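Local coordinates for protein NRPS (Penicillium fellutanum, PDB 6NKI) that binds NADPH in a Rossmann-type domain of the male sterility family, within a nonribosomal peptide synthetase (NRPS), at residues A[35-39]-A[69-75]; A[102-106]-A[152-158]; A[143-147]-A[206-210]; A[168-172]-A[379-383]; A[268-274]-A[313-319]. One frame throughout, in Å; residues are numbered along the deposited sequence.

Interaction 1: residues A[35-39]-A[69-75]; sequences THILH and AARLARW
Helix 35-39 meets the end of helix 69-72 at two levels, with CA of Thr35 6.2 Å from CA of Ala70 and CA of His39 6.7 Å from CA of Trp75. Arg74 has positive phi and ends the second helix in a Schellman motif, and Trp75 follows directly. CG of Trp75 lies between its backbone N and carbonyl carbon (chi1 63°), and the indole reaches back over the helix it has just left. The ring is therefore slotted between the segments. Ala70 CB sits toward the rim of one face. His39 takes the opposite face, as an offset stack on the five-membered ring with planes 17° apart. Each beta carbon lies over the other ring: His39 CB is 3.6 Å from the centroid of the five-membered ring of Trp75, and Trp75 CB is 3.4 Å from that of His39. The indole edge is held too. Its NE1 donates to Thr35 OG1 at 2.6 Å, with the oxygen close to the ring plane. Farther round, Leu38 CD2 touches CH2 of Trp75 at 3.5 Å, also near the plane. This grip on edge and faces should fix the rotation of the indole. His36 completes the aromatic cluster. Its NE2 lies 3.8 Å from Ala73 CB, while its ND1 is bonded to Phe32 O. Leu38 also packs on Val50 and Val52 of strand 47-54. Helices 32-43 and 59-72 follow neighbouring strands of the parallel sheet, 22-27 and 47-54, and their side-by-side packing is characteristic of the beta-alpha-beta-alpha start of a Rossmann fold.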
# COMPACT_ATOMS: atom_id res chain seq x y z
N THR A 35 -9.78 12.27 -10.63
CA THR A 35 -9.98 13.15 -9.48
C THR A 35 -8.93 12.90 -8.40
O THR A 35 -8.60 13.82 -7.64
CB THR A 35 -11.39 13.00 -8.90
OG1 THR A 35 -11.60 14.02 -7.92
CG2 THR A 35 -11.61 11.61 -8.27
N HIS A 36 -8.39 11.68 -8.33
CA HIS A 36 -7.36 11.41 -7.33
C HIS A 36 -6.00 11.92 -7.77
O HIS A 36 -5.22 12.42 -6.94
CB HIS A 36 -7.29 9.91 -6.99
CG HIS A 36 -8.43 9.45 -6.14
ND1 HIS A 36 -9.56 8.85 -6.67
CD2 HIS A 36 -8.64 9.54 -4.81
CE1 HIS A 36 -10.40 8.58 -5.69
NE2 HIS A 36 -9.87 8.99 -4.55
N ILE A 37 -5.70 11.79 -9.07
CA ILE A 37 -4.53 12.47 -9.61
C ILE A 37 -4.64 13.96 -9.31
O ILE A 37 -3.69 14.57 -8.81
CB ILE A 37 -4.39 12.20 -11.11
CG1 ILE A 37 -4.30 10.70 -11.36
CG2 ILE A 37 -3.17 12.93 -11.68
CD1 ILE A 37 -4.44 10.34 -12.84
N LEU A 38 -5.82 14.53 -9.51
CA LEU A 38 -6.02 15.95 -9.22
C LEU A 38 -5.69 16.25 -7.76
O LEU A 38 -4.81 17.06 -7.46
CB LEU A 38 -7.45 16.36 -9.60
CG LEU A 38 -7.69 17.86 -9.42
CD1 LEU A 38 -6.79 18.60 -10.38
CD2 LEU A 38 -9.14 18.27 -9.57
N HIS A 39 -6.39 15.57 -6.84
CA HIS A 39 -6.12 15.66 -5.40
C HIS A 39 -4.63 15.63 -5.08
O HIS A 39 -4.11 16.51 -4.38
CB HIS A 39 -6.81 14.49 -4.71
CG HIS A 39 -6.68 14.51 -3.23
ND1 HIS A 39 -6.74 13.36 -2.47
CD2 HIS A 39 -6.52 15.53 -2.36
CE1 HIS A 39 -6.60 13.68 -1.20
NE2 HIS A 39 -6.47 14.99 -1.11
N ALA A 69 -16.97 15.64 -8.40
CA ALA A 69 -16.15 14.44 -8.40
C ALA A 69 -15.23 14.41 -7.20
O ALA A 69 -14.83 13.32 -6.76
CB ALA A 69 -15.36 14.33 -9.71
N ALA A 70 -14.90 15.58 -6.66
CA ALA A 70 -13.98 15.73 -5.54
C ALA A 70 -14.70 15.81 -4.21
O ALA A 70 -14.06 15.69 -3.16
CB ALA A 70 -13.15 17.00 -5.73
N ARG A 71 -16.01 16.05 -4.23
CA ARG A 71 -16.81 15.81 -3.04
C ARG A 71 -17.22 14.34 -2.98
O ARG A 71 -17.35 13.78 -1.88
CB ARG A 71 -18.05 16.70 -3.03
CG ARG A 71 -17.80 18.20 -2.96
CD ARG A 71 -19.14 18.95 -2.93
NE ARG A 71 -19.00 20.39 -3.10
CZ ARG A 71 -18.75 21.24 -2.11
NH1 ARG A 71 -18.57 20.77 -0.88
NH2 ARG A 71 -18.64 22.54 -2.34
N LEU A 72 -17.40 13.72 -4.14
CA LEU A 72 -17.75 12.31 -4.19
C LEU A 72 -16.64 11.45 -3.61
O LEU A 72 -16.91 10.49 -2.88
CB LEU A 72 -18.04 11.90 -5.64
CG LEU A 72 -18.65 10.52 -5.93
CD1 LEU A 72 -20.10 10.44 -5.49
CD2 LEU A 72 -18.52 10.14 -7.39
N ALA A 73 -15.38 11.78 -3.90
CA ALA A 73 -14.25 11.07 -3.31
C ALA A 73 -13.79 11.68 -2.00
O ALA A 73 -12.80 11.22 -1.44
CB ALA A 73 -13.07 11.03 -4.28
N ARG A 74 -14.48 12.72 -1.53
CA ARG A 74 -14.28 13.25 -0.17
C ARG A 74 -12.85 13.73 0.05
O ARG A 74 -12.27 13.54 1.12
CB ARG A 74 -14.66 12.20 0.88
CG ARG A 74 -16.12 11.79 0.85
CD ARG A 74 -16.31 10.63 1.79
NE ARG A 74 -17.66 10.08 1.74
CZ ARG A 74 -18.02 8.99 2.41
NH1 ARG A 74 -19.27 8.53 2.32
NH2 ARG A 74 -17.13 8.35 3.16
N TRP A 75 -12.28 14.37 -0.98
CA TRP A 75 -11.01 15.06 -0.81
C TRP A 75 -11.15 16.57 -0.94
O TRP A 75 -10.19 17.30 -0.63
CB TRP A 75 -9.96 14.53 -1.79
CG TRP A 75 -10.20 14.69 -3.30
CD1 TRP A 75 -10.71 13.75 -4.16
CD2 TRP A 75 -9.88 15.83 -4.11
NE1 TRP A 75 -10.73 14.24 -5.44
CE2 TRP A 75 -10.22 15.52 -5.44
CE3 TRP A 75 -9.34 17.09 -3.83
CZ2 TRP A 75 -10.03 16.42 -6.49
CZ3 TRP A 75 -9.16 17.99 -4.88
CH2 TRP A 75 -9.51 17.65 -6.19

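Interaction 2: residues A[102-106]-A[152-158]; sequences HWETL and QCLNRSP
Trp103 lays the six-membered end of its indole against Cys153. The ring atom CZ3 is 3.4 Å from Cys153 CB. The thiol is reached obliquely: Cys153 SG lies 4.2 Å from the centroid of the six-membered ring, 49° off its normal. This is a sulfur-aromatic contact, but not one centred over the face. SG points away from its own backbone N (chi1 -160°), and this turns it between Trp103 and Thr105. There it meets the methyl of Thr105, with CG2 3.3 Å from SG. The chains come nearest just beyond, where CA of Thr105 and CA of Ser157 are 4.8 Å apart. Thr105 O then lies 3.8 Å from CD of Pro158. No hydrogen bond joins the two segments. The polar end of Ser157 is used locally, in a bond from its OG to Thr159 O. On its own side Trp103 also packs on Leu98 and meets the ring of His95. The contact sets the loop after the short helix 100-103 against the C-terminal end of helix 136-156, a helix that links neighbouring strands 122-125 and 162-166 of the parallel sheet in a Rossmann fold.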
# COMPACT_ATOMS: atom_id res chain seq x y z
N HIS A 102 -5.82 28.64 -25.42
CA HIS A 102 -5.54 27.53 -24.46
C HIS A 102 -4.33 26.68 -24.86
O HIS A 102 -3.76 26.08 -23.95
CB HIS A 102 -6.81 26.73 -24.15
CG HIS A 102 -7.74 27.47 -23.26
ND1 HIS A 102 -7.29 28.42 -22.37
CD2 HIS A 102 -9.08 27.41 -23.10
CE1 HIS A 102 -8.31 28.92 -21.71
NE2 HIS A 102 -9.42 28.33 -22.14
N TRP A 103 -3.94 26.62 -26.14
CA TRP A 103 -2.78 25.76 -26.49
C TRP A 103 -1.55 26.19 -25.71
O TRP A 103 -0.80 25.33 -25.23
CB TRP A 103 -2.58 25.68 -28.00
CG TRP A 103 -3.37 24.51 -28.49
CD1 TRP A 103 -4.73 24.42 -28.52
CD2 TRP A 103 -2.87 23.23 -28.89
NE1 TRP A 103 -5.11 23.19 -28.95
CE2 TRP A 103 -3.99 22.43 -29.20
CE3 TRP A 103 -1.60 22.68 -29.04
CZ2 TRP A 103 -3.87 21.11 -29.63
CZ3 TRP A 103 -1.48 21.38 -29.49
CH2 TRP A 103 -2.60 20.61 -29.78
N GLU A 104 -1.39 27.50 -25.54
CA GLU A 104 -0.36 28.03 -24.62
C GLU A 104 0.97 27.29 -24.75
O GLU A 104 1.56 26.98 -23.70
CB GLU A 104 -0.85 27.96 -23.17
CG GLU A 104 -0.21 29.00 -22.28
CD GLU A 104 -1.05 30.24 -22.10
OE1 GLU A 104 -2.28 30.11 -22.14
OE2 GLU A 104 -0.48 31.33 -21.92
N THR A 105 1.38 26.93 -25.96
CA THR A 105 2.72 26.39 -26.17
C THR A 105 3.55 27.28 -27.09
O THR A 105 4.43 26.79 -27.81
CB THR A 105 2.65 24.95 -26.69
OG1 THR A 105 1.78 24.87 -27.83
CG2 THR A 105 2.15 24.04 -25.58
N LEU A 106 3.29 28.58 -27.06
CA LEU A 106 4.13 29.56 -27.72
C LEU A 106 5.18 30.07 -26.74
O LEU A 106 5.00 31.11 -26.11
CB LEU A 106 3.29 30.70 -28.25
CG LEU A 106 2.26 30.30 -29.30
CD1 LEU A 106 1.48 31.52 -29.78
CD2 LEU A 106 2.95 29.58 -30.45
N GLN A 152 2.06 16.71 -30.82
CA GLN A 152 2.22 18.00 -31.48
C GLN A 152 2.52 19.09 -30.47
O GLN A 152 3.34 19.98 -30.72
CB GLN A 152 0.95 18.39 -32.24
CG GLN A 152 0.66 17.64 -33.53
CD GLN A 152 -0.66 18.07 -34.12
OE1 GLN A 152 -1.42 18.81 -33.50
NE2 GLN A 152 -0.92 17.64 -35.35
N CYS A 153 1.88 19.01 -29.32
CA CYS A 153 1.94 20.11 -28.37
C CYS A 153 3.29 20.15 -27.66
O CYS A 153 3.89 21.22 -27.50
CB CYS A 153 0.78 19.97 -27.38
SG CYS A 153 0.29 21.45 -26.49
N LEU A 154 3.80 18.98 -27.24
CA LEU A 154 5.16 18.91 -26.71
C LEU A 154 6.18 19.46 -27.71
O LEU A 154 7.04 20.27 -27.36
CB LEU A 154 5.52 17.47 -26.32
CG LEU A 154 5.27 16.87 -24.92
CD1 LEU A 154 3.79 16.75 -24.57
CD2 LEU A 154 5.94 15.50 -24.77
N ASN A 155 6.06 19.03 -28.97
CA ASN A 155 7.04 19.38 -30.00
C ASN A 155 7.19 20.89 -30.15
O ASN A 155 8.31 21.41 -30.18
CB ASN A 155 6.60 18.75 -31.32
CG ASN A 155 7.67 18.78 -32.33
OD1 ASN A 155 8.76 19.27 -32.06
ND2 ASN A 155 7.39 18.26 -33.52
N ARG A 156 6.08 21.61 -30.22
CA ARG A 156 6.10 23.04 -30.52
C ARG A 156 6.50 23.89 -29.31
O ARG A 156 6.88 25.05 -29.49
CB ARG A 156 4.72 23.45 -31.04
CG ARG A 156 4.30 22.69 -32.31
CD ARG A 156 2.90 23.11 -32.72
NE ARG A 156 2.34 22.26 -33.76
CZ ARG A 156 1.13 22.43 -34.27
NH1 ARG A 156 0.36 23.43 -33.84
NH2 ARG A 156 0.68 21.62 -35.22
N SER A 157 6.46 23.30 -28.12
CA SER A 157 6.80 24.02 -26.86
C SER A 157 8.29 24.37 -26.80
O SER A 157 9.11 23.50 -27.12
CB SER A 157 6.42 23.21 -25.67
OG SER A 157 7.02 23.73 -24.49
N PRO A 158 8.66 25.58 -26.33
CA PRO A 158 10.07 25.95 -26.21
C PRO A 158 10.81 25.07 -25.19
O PRO A 158 11.88 24.59 -25.50
CB PRO A 158 10.02 27.38 -25.65
CG PRO A 158 8.64 27.52 -25.04
CD PRO A 158 7.76 26.64 -25.90

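Interaction 3: residues A[143-147]-A[206-210]; sequences NVRST and TKFAS
Asn143 opens the contact by donating from ND2 to Thr206 OG1, 3.2 Å away. The hydroxyl stands about 20° out of the amide plane, and the bond is not straight. Thr206 OG1 is also hydrogen-bonded to Tyr203 O, so its oxygen joins the amide to its own helix. Val144 comes next and lays CG2 against three residues of helix 206-210. This methyl lies 3.9 Å from Ala209 CB and also meets Thr206 O and Ser210 OG. The helices approach closely here, with CA of Val144 5.1 Å from CA of Ser210. One turn further, Thr147 turns OG1 beside its backbone N (chi1 -56°), where it faces Ser210 OG at 3.1 Å. Small hydroxyl side chains thus make up much of this buried seam. The two segment axes run almost parallel, 16° apart, and approach to 8.9 Å. Tyr165 of strand 162-166 touches both Thr147 and Ser210 from the sheet. Lys207, on another side of its helix, is hydrogen-bonded through NZ to Ile166 O. Helices 136-156 and 202-220 lie side by side against the parallel sheet. Tyr203 and Lys207 have the Tyr-x-x-x-Lys spacing, and the spacing and the helix pair are consistent with a short-chain dehydrogenase/reductase type of Rossmann fold.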
# COMPACT_ATOMS: atom_id res chain seq x y z
N ASN A 143 -9.99 9.36 -28.08
CA ASN A 143 -8.85 8.78 -27.39
C ASN A 143 -7.54 9.06 -28.15
O ASN A 143 -6.60 9.63 -27.59
CB ASN A 143 -9.07 7.28 -27.17
CG ASN A 143 -10.25 7.00 -26.27
OD1 ASN A 143 -10.69 7.88 -25.52
ND2 ASN A 143 -10.72 5.76 -26.27
N VAL A 144 -7.48 8.69 -29.42
CA VAL A 144 -6.18 8.64 -30.10
C VAL A 144 -5.79 9.96 -30.78
O VAL A 144 -4.60 10.28 -30.85
CB VAL A 144 -6.16 7.48 -31.10
CG1 VAL A 144 -4.76 7.30 -31.72
CG2 VAL A 144 -6.66 6.20 -30.46
N ARG A 145 -6.75 10.71 -31.30
CA ARG A 145 -6.44 12.01 -31.90
C ARG A 145 -5.93 12.98 -30.84
O ARG A 145 -4.96 13.71 -31.06
CB ARG A 145 -7.69 12.58 -32.57
CG ARG A 145 -7.60 13.95 -33.23
CD ARG A 145 -7.01 13.92 -34.61
NE ARG A 145 -7.14 15.24 -35.24
CZ ARG A 145 -6.72 15.56 -36.46
NH1 ARG A 145 -6.14 14.66 -37.23
NH2 ARG A 145 -6.89 16.80 -36.91
N SER A 146 -6.61 13.01 -29.70
CA SER A 146 -6.18 13.69 -28.50
C SER A 146 -4.71 13.39 -28.22
O SER A 146 -3.92 14.30 -27.95
CB SER A 146 -7.10 13.29 -27.34
OG SER A 146 -7.11 11.89 -27.12
N THR A 147 -4.32 12.11 -28.34
CA THR A 147 -2.93 11.74 -28.11
C THR A 147 -2.04 12.32 -29.20
O THR A 147 -0.96 12.86 -28.92
CB THR A 147 -2.79 10.20 -28.04
OG1 THR A 147 -3.66 9.67 -27.02
CG2 THR A 147 -1.34 9.79 -27.71
N THR A 206 -7.93 1.13 -28.68
CA THR A 206 -7.61 2.55 -28.74
C THR A 206 -6.46 2.90 -27.81
O THR A 206 -5.52 3.60 -28.21
CB THR A 206 -8.82 3.41 -28.35
OG1 THR A 206 -9.29 3.05 -27.05
CG2 THR A 206 -9.94 3.32 -29.39
N LYS A 207 -6.54 2.47 -26.54
CA LYS A 207 -5.47 2.74 -25.59
C LYS A 207 -4.15 2.23 -26.13
O LYS A 207 -3.15 2.96 -26.18
CB LYS A 207 -5.78 2.10 -24.23
CG LYS A 207 -7.15 2.43 -23.65
CD LYS A 207 -7.35 3.89 -23.25
CE LYS A 207 -6.72 4.20 -21.91
NZ LYS A 207 -7.02 5.57 -21.40
N PHE A 208 -4.13 0.96 -26.56
CA PHE A 208 -2.97 0.43 -27.27
C PHE A 208 -2.62 1.29 -28.47
O PHE A 208 -1.44 1.55 -28.74
CB PHE A 208 -3.23 -1.00 -27.73
CG PHE A 208 -2.12 -1.58 -28.58
CD1 PHE A 208 -1.01 -2.16 -28.00
CD2 PHE A 208 -2.18 -1.50 -29.97
CE1 PHE A 208 0.01 -2.69 -28.78
CE2 PHE A 208 -1.16 -2.01 -30.76
CZ PHE A 208 -0.07 -2.61 -30.16
N ALA A 209 -3.64 1.72 -29.24
CA ALA A 209 -3.38 2.53 -30.42
C ALA A 209 -2.62 3.80 -30.06
O ALA A 209 -1.64 4.15 -30.72
CB ALA A 209 -4.69 2.86 -31.13
N SER A 210 -3.08 4.50 -29.02
CA SER A 210 -2.34 5.67 -28.55
C SER A 210 -0.99 5.27 -27.97
O SER A 210 -0.04 6.07 -27.97
CB SER A 210 -3.17 6.43 -27.50
OG SER A 210 -4.40 6.88 -28.01

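Interaction 4: residues A[168-172]-A[379-383]; sequences ALIPG and DPLPV
Leu381 reaches across to 168-172 with one of its two methyls. Its CB leaves the chain at a slant to the other segment. CG is then turned beside the backbone N (chi1 -73°), and the side chain forks there. CD2 goes to 168-172, while CD1 turns to Phe272 of strand 270-275. CD2 lies against the backbone at Ile170 and Pro171. It is 3.7 Å from the carbonyl carbon of Ile170, and it also touches N of Pro171 and CB of Leu169. The chains are nearest here, with CA of Pro171 4.9 Å from CA of Leu381. A proline flanks the leucine on each side in sequence. Pro380 places its CB 3.9 Å from CB of Pro171. Pro382 offers CG to CD2 of Leu169 at a looser 4.5 Å, and it is the centre of an inverse gamma turn closed by Val383 N and Leu381 O. No hydrogen bond crosses the contact. Leu169 also packs on Phe272 and Arg230, and Ile170 on Leu199. This is apolar loop-to-loop packing at the surface. It joins the loop after strand 162-166, at the C-terminal ends of the strands of the Rossmann sheet, to the loop leading into helix 389-410.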
# COMPACT_ATOMS: atom_id res chain seq x y z
N ALA A 168 -4.64 0.70 -20.84
CA ALA A 168 -5.07 -0.57 -20.22
C ALA A 168 -4.02 -1.67 -20.44
O ALA A 168 -3.10 -1.47 -21.24
CB ALA A 168 -6.42 -0.98 -20.75
N LEU A 169 -4.15 -2.77 -19.70
CA LEU A 169 -3.21 -3.92 -19.81
C LEU A 169 -3.39 -4.55 -21.19
O LEU A 169 -4.53 -4.59 -21.68
CB LEU A 169 -3.54 -4.91 -18.69
CG LEU A 169 -3.44 -4.32 -17.28
CD1 LEU A 169 -4.07 -5.25 -16.26
CD2 LEU A 169 -1.99 -4.05 -16.92
N ILE A 170 -2.31 -5.08 -21.77
CA ILE A 170 -2.33 -5.63 -23.12
C ILE A 170 -1.64 -6.98 -23.07
O ILE A 170 -0.59 -7.12 -22.43
CB ILE A 170 -1.65 -4.68 -24.12
CG1 ILE A 170 -2.28 -3.28 -24.09
CG2 ILE A 170 -1.69 -5.25 -25.54
CD1 ILE A 170 -3.74 -3.24 -24.50
N PRO A 171 -2.20 -8.02 -23.71
CA PRO A 171 -1.48 -9.31 -23.76
C PRO A 171 -0.08 -9.23 -24.34
O PRO A 171 0.85 -9.85 -23.81
CB PRO A 171 -2.42 -10.19 -24.60
CG PRO A 171 -3.32 -9.23 -25.33
CD PRO A 171 -3.50 -8.07 -24.40
N GLY A 172 0.11 -8.48 -25.42
CA GLY A 172 1.44 -8.26 -25.95
C GLY A 172 2.20 -7.17 -25.22
O GLY A 172 2.37 -7.22 -24.00
N ASP A 379 -2.57 -17.01 -18.56
CA ASP A 379 -2.93 -16.12 -19.65
C ASP A 379 -1.78 -15.14 -19.92
O ASP A 379 -0.95 -14.90 -19.04
CB ASP A 379 -4.22 -15.40 -19.27
CG ASP A 379 -4.96 -14.81 -20.46
OD1 ASP A 379 -5.61 -15.58 -21.19
OD2 ASP A 379 -4.88 -13.58 -20.65
N PRO A 380 -1.69 -14.59 -21.13
CA PRO A 380 -0.55 -13.72 -21.46
C PRO A 380 -0.36 -12.50 -20.56
O PRO A 380 0.76 -11.99 -20.47
CB PRO A 380 -0.83 -13.31 -22.91
CG PRO A 380 -1.59 -14.45 -23.46
CD PRO A 380 -2.45 -14.95 -22.34
N LEU A 381 -1.42 -12.01 -19.91
CA LEU A 381 -1.31 -10.79 -19.10
C LEU A 381 -0.28 -10.94 -17.99
O LEU A 381 0.10 -12.07 -17.64
CB LEU A 381 -2.69 -10.43 -18.52
CG LEU A 381 -3.67 -9.86 -19.56
CD1 LEU A 381 -5.03 -9.65 -18.96
CD2 LEU A 381 -3.13 -8.56 -20.10
N PRO A 382 0.22 -9.84 -17.41
CA PRO A 382 1.36 -9.91 -16.48
C PRO A 382 0.96 -10.39 -15.08
O PRO A 382 1.13 -9.67 -14.09
CB PRO A 382 1.86 -8.46 -16.45
CG PRO A 382 0.62 -7.67 -16.61
CD PRO A 382 -0.21 -8.44 -17.62
N VAL A 383 0.44 -11.60 -15.00
CA VAL A 383 -0.01 -12.09 -13.69
C VAL A 383 1.20 -12.27 -12.78
O VAL A 383 2.18 -12.92 -13.19
CB VAL A 383 -0.82 -13.39 -13.85
CG1 VAL A 383 0.03 -14.53 -14.40
CG2 VAL A 383 -1.48 -13.79 -12.54

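Interaction 5: residues A[268-274]-A[313-319]; sequences DNWLFVA and IGDGLNM
Trp270 lays one face of its indole over the backbone N of Leu317 in an antiparallel strand pair, the edge of a small mixed sheet of strands 233-235, 270-275 and 316-318. Its CG stands anti to the backbone N (chi1 -176°), and the indole is laid back over the neighbouring strand. Leu317 N is 3.5 Å above that face, toward the rim of the indole. Gly316 has backbone angles that only glycine adopts readily, and its CA lies 3.1 Å from Leu271 O. Phe272 turns its ring toward the same tryptophan: Trp270 CD1 sits 3.6 Å above the phenyl plane, over its centre. Gly314 C lies at the edge of that phenyl ring.

Leu271 and Leu317 form a hydrogen-bonded pair and point to the other side of the sheet from Trp270. The Met319 side chain folds back on itself and runs roughly perpendicular to Leu271, bringing SD 3.4 Å from CB of Leu271. Leu317 packs on Thr392 and Ile395 of helix 389-410. Asp315 rests its CB 3.8 Å from CB of Ala274, and its OD2 is bonded to Ser390 OG of the second subunit.

The strands are joined by reciprocal bonds between Leu271 and Leu317. A weak bond from Val273 N to Asp315 O extends the ladder. At the opposite end, Met319 N donates to Asn269 O at 3.0 Å, from a position tilted 23° out of the carbonyl plane.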
# COMPACT_ATOMS: atom_id res chain seq x y z
N ASP A 268 -9.38 -19.87 -8.84
CA ASP A 268 -7.94 -19.80 -9.02
C ASP A 268 -7.52 -18.77 -10.06
O ASP A 268 -6.32 -18.57 -10.27
CB ASP A 268 -7.40 -21.20 -9.37
CG ASP A 268 -5.93 -21.39 -9.00
OD1 ASP A 268 -5.29 -20.42 -8.53
OD2 ASP A 268 -5.44 -22.53 -9.13
N ASN A 269 -8.46 -18.10 -10.72
CA ASN A 269 -8.09 -17.04 -11.64
C ASN A 269 -7.65 -15.79 -10.89
O ASN A 269 -7.91 -15.60 -9.70
CB ASN A 269 -9.25 -16.62 -12.57
CG ASN A 269 -9.50 -17.60 -13.69
OD1 ASN A 269 -8.64 -18.40 -14.06
ND2 ASN A 269 -10.66 -17.47 -14.31
N TRP A 270 -7.00 -14.91 -11.64
CA TRP A 270 -6.42 -13.68 -11.11
C TRP A 270 -7.24 -12.47 -11.55
O TRP A 270 -7.64 -12.36 -12.72
CB TRP A 270 -4.97 -13.51 -11.57
CG TRP A 270 -4.40 -12.32 -10.96
CD1 TRP A 270 -4.39 -11.06 -11.47
CD2 TRP A 270 -3.74 -12.25 -9.70
NE1 TRP A 270 -3.78 -10.20 -10.60
CE2 TRP A 270 -3.36 -10.91 -9.51
CE3 TRP A 270 -3.43 -13.19 -8.72
CZ2 TRP A 270 -2.69 -10.49 -8.38
CZ3 TRP A 270 -2.76 -12.77 -7.58
CH2 TRP A 270 -2.41 -11.43 -7.42
N LEU A 271 -7.46 -11.55 -10.61
CA LEU A 271 -8.24 -10.33 -10.81
C LEU A 271 -7.33 -9.11 -10.61
O LEU A 271 -6.75 -8.92 -9.53
CB LEU A 271 -9.40 -10.26 -9.81
CG LEU A 271 -10.40 -9.11 -9.89
CD1 LEU A 271 -11.32 -9.31 -11.10
CD2 LEU A 271 -11.21 -8.91 -8.60
N PHE A 272 -7.23 -8.26 -11.64
CA PHE A 272 -6.38 -7.07 -11.57
C PHE A 272 -7.15 -5.92 -10.94
O PHE A 272 -7.93 -5.24 -11.62
CB PHE A 272 -5.86 -6.67 -12.95
CG PHE A 272 -4.87 -7.65 -13.54
CD1 PHE A 272 -3.55 -7.69 -13.07
CD2 PHE A 272 -5.24 -8.49 -14.58
CE1 PHE A 272 -2.64 -8.57 -13.61
CE2 PHE A 272 -4.32 -9.38 -15.13
CZ PHE A 272 -3.02 -9.42 -14.63
N VAL A 273 -6.90 -5.65 -9.67
CA VAL A 273 -7.53 -4.54 -8.97
C VAL A 273 -6.53 -3.90 -7.99
O VAL A 273 -5.67 -4.58 -7.41
CB VAL A 273 -8.84 -5.03 -8.29
CG1 VAL A 273 -8.54 -6.11 -7.29
CG2 VAL A 273 -9.57 -3.92 -7.59
N ALA A 274 -6.66 -2.58 -7.82
CA ALA A 274 -5.70 -1.78 -7.06
C ALA A 274 -6.40 -0.58 -6.44
O ALA A 274 -7.40 -0.09 -6.96
CB ALA A 274 -4.53 -1.30 -7.92
N ILE A 313 0.37 -2.61 -13.89
CA ILE A 313 -0.09 -2.75 -12.52
C ILE A 313 -0.63 -4.17 -12.37
O ILE A 313 -1.82 -4.43 -12.62
CB ILE A 313 -1.15 -1.71 -12.19
CG1 ILE A 313 -0.68 -0.34 -12.65
CG2 ILE A 313 -1.41 -1.66 -10.68
CD1 ILE A 313 0.50 0.14 -11.87
N GLY A 314 0.23 -5.11 -11.98
CA GLY A 314 -0.20 -6.46 -11.67
C GLY A 314 -1.01 -6.63 -10.39
O GLY A 314 -1.41 -7.76 -10.11
N ASP A 315 -1.27 -5.55 -9.64
CA ASP A 315 -1.89 -5.67 -8.32
C ASP A 315 -3.23 -6.41 -8.38
O ASP A 315 -4.05 -6.18 -9.27
CB ASP A 315 -2.13 -4.29 -7.66
CG ASP A 315 -0.84 -3.54 -7.27
OD1 ASP A 315 0.28 -4.08 -7.45
OD2 ASP A 315 -0.98 -2.45 -6.64
N GLY A 316 -3.47 -7.28 -7.40
CA GLY A 316 -4.80 -7.88 -7.37
C GLY A 316 -4.86 -9.12 -6.49
O GLY A 316 -4.06 -9.30 -5.58
N LEU A 317 -5.83 -9.98 -6.81
CA LEU A 317 -6.29 -11.03 -5.92
C LEU A 317 -6.65 -12.28 -6.70
O LEU A 317 -7.00 -12.22 -7.88
CB LEU A 317 -7.53 -10.57 -5.15
CG LEU A 317 -7.41 -9.43 -4.15
CD1 LEU A 317 -8.79 -8.93 -3.72
CD2 LEU A 317 -6.59 -9.87 -2.92
N ASN A 318 -6.58 -13.43 -6.02
CA ASN A 318 -7.31 -14.60 -6.50
C ASN A 318 -8.80 -14.30 -6.42
O ASN A 318 -9.27 -13.60 -5.52
CB ASN A 318 -6.98 -15.83 -5.66
CG ASN A 318 -5.56 -16.31 -5.87
OD1 ASN A 318 -5.07 -16.39 -7.00
ND2 ASN A 318 -4.87 -16.61 -4.77
N MET A 319 -9.56 -14.85 -7.37
CA MET A 319 -11.01 -14.64 -7.30
C MET A 319 -11.63 -15.25 -6.04
O MET A 319 -12.57 -14.68 -5.48
CB MET A 319 -11.66 -15.19 -8.57
CG MET A 319 -11.33 -14.34 -9.79
SD MET A 319 -11.77 -12.63 -9.45
CE MET A 319 -13.53 -12.76 -9.19

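How the interactions relate
Interactions 1, 3 and 5 are buried. Interaction 2 is partly buried and interaction 4 lies at the surface. Interactions 2 and 3 share helix 136-156, but use different stretches of it. Interactions 1 and 3 each join two helices, on opposite sides of the chain's centre: 1 through aromatic rings, 3 largely through small polar groups, with Val144 among them. Interaction 5 is held by backbone bonds between strands, whereas 2 and 4 have no hydrogen bond across them. Interaction 4 touches interactions 3 and 5. Phe208 packs on Ile170, and Phe272 takes Leu169 and Leu381. Residues 168-172 therefore lie between helix 202-220 and the small sheet of 5.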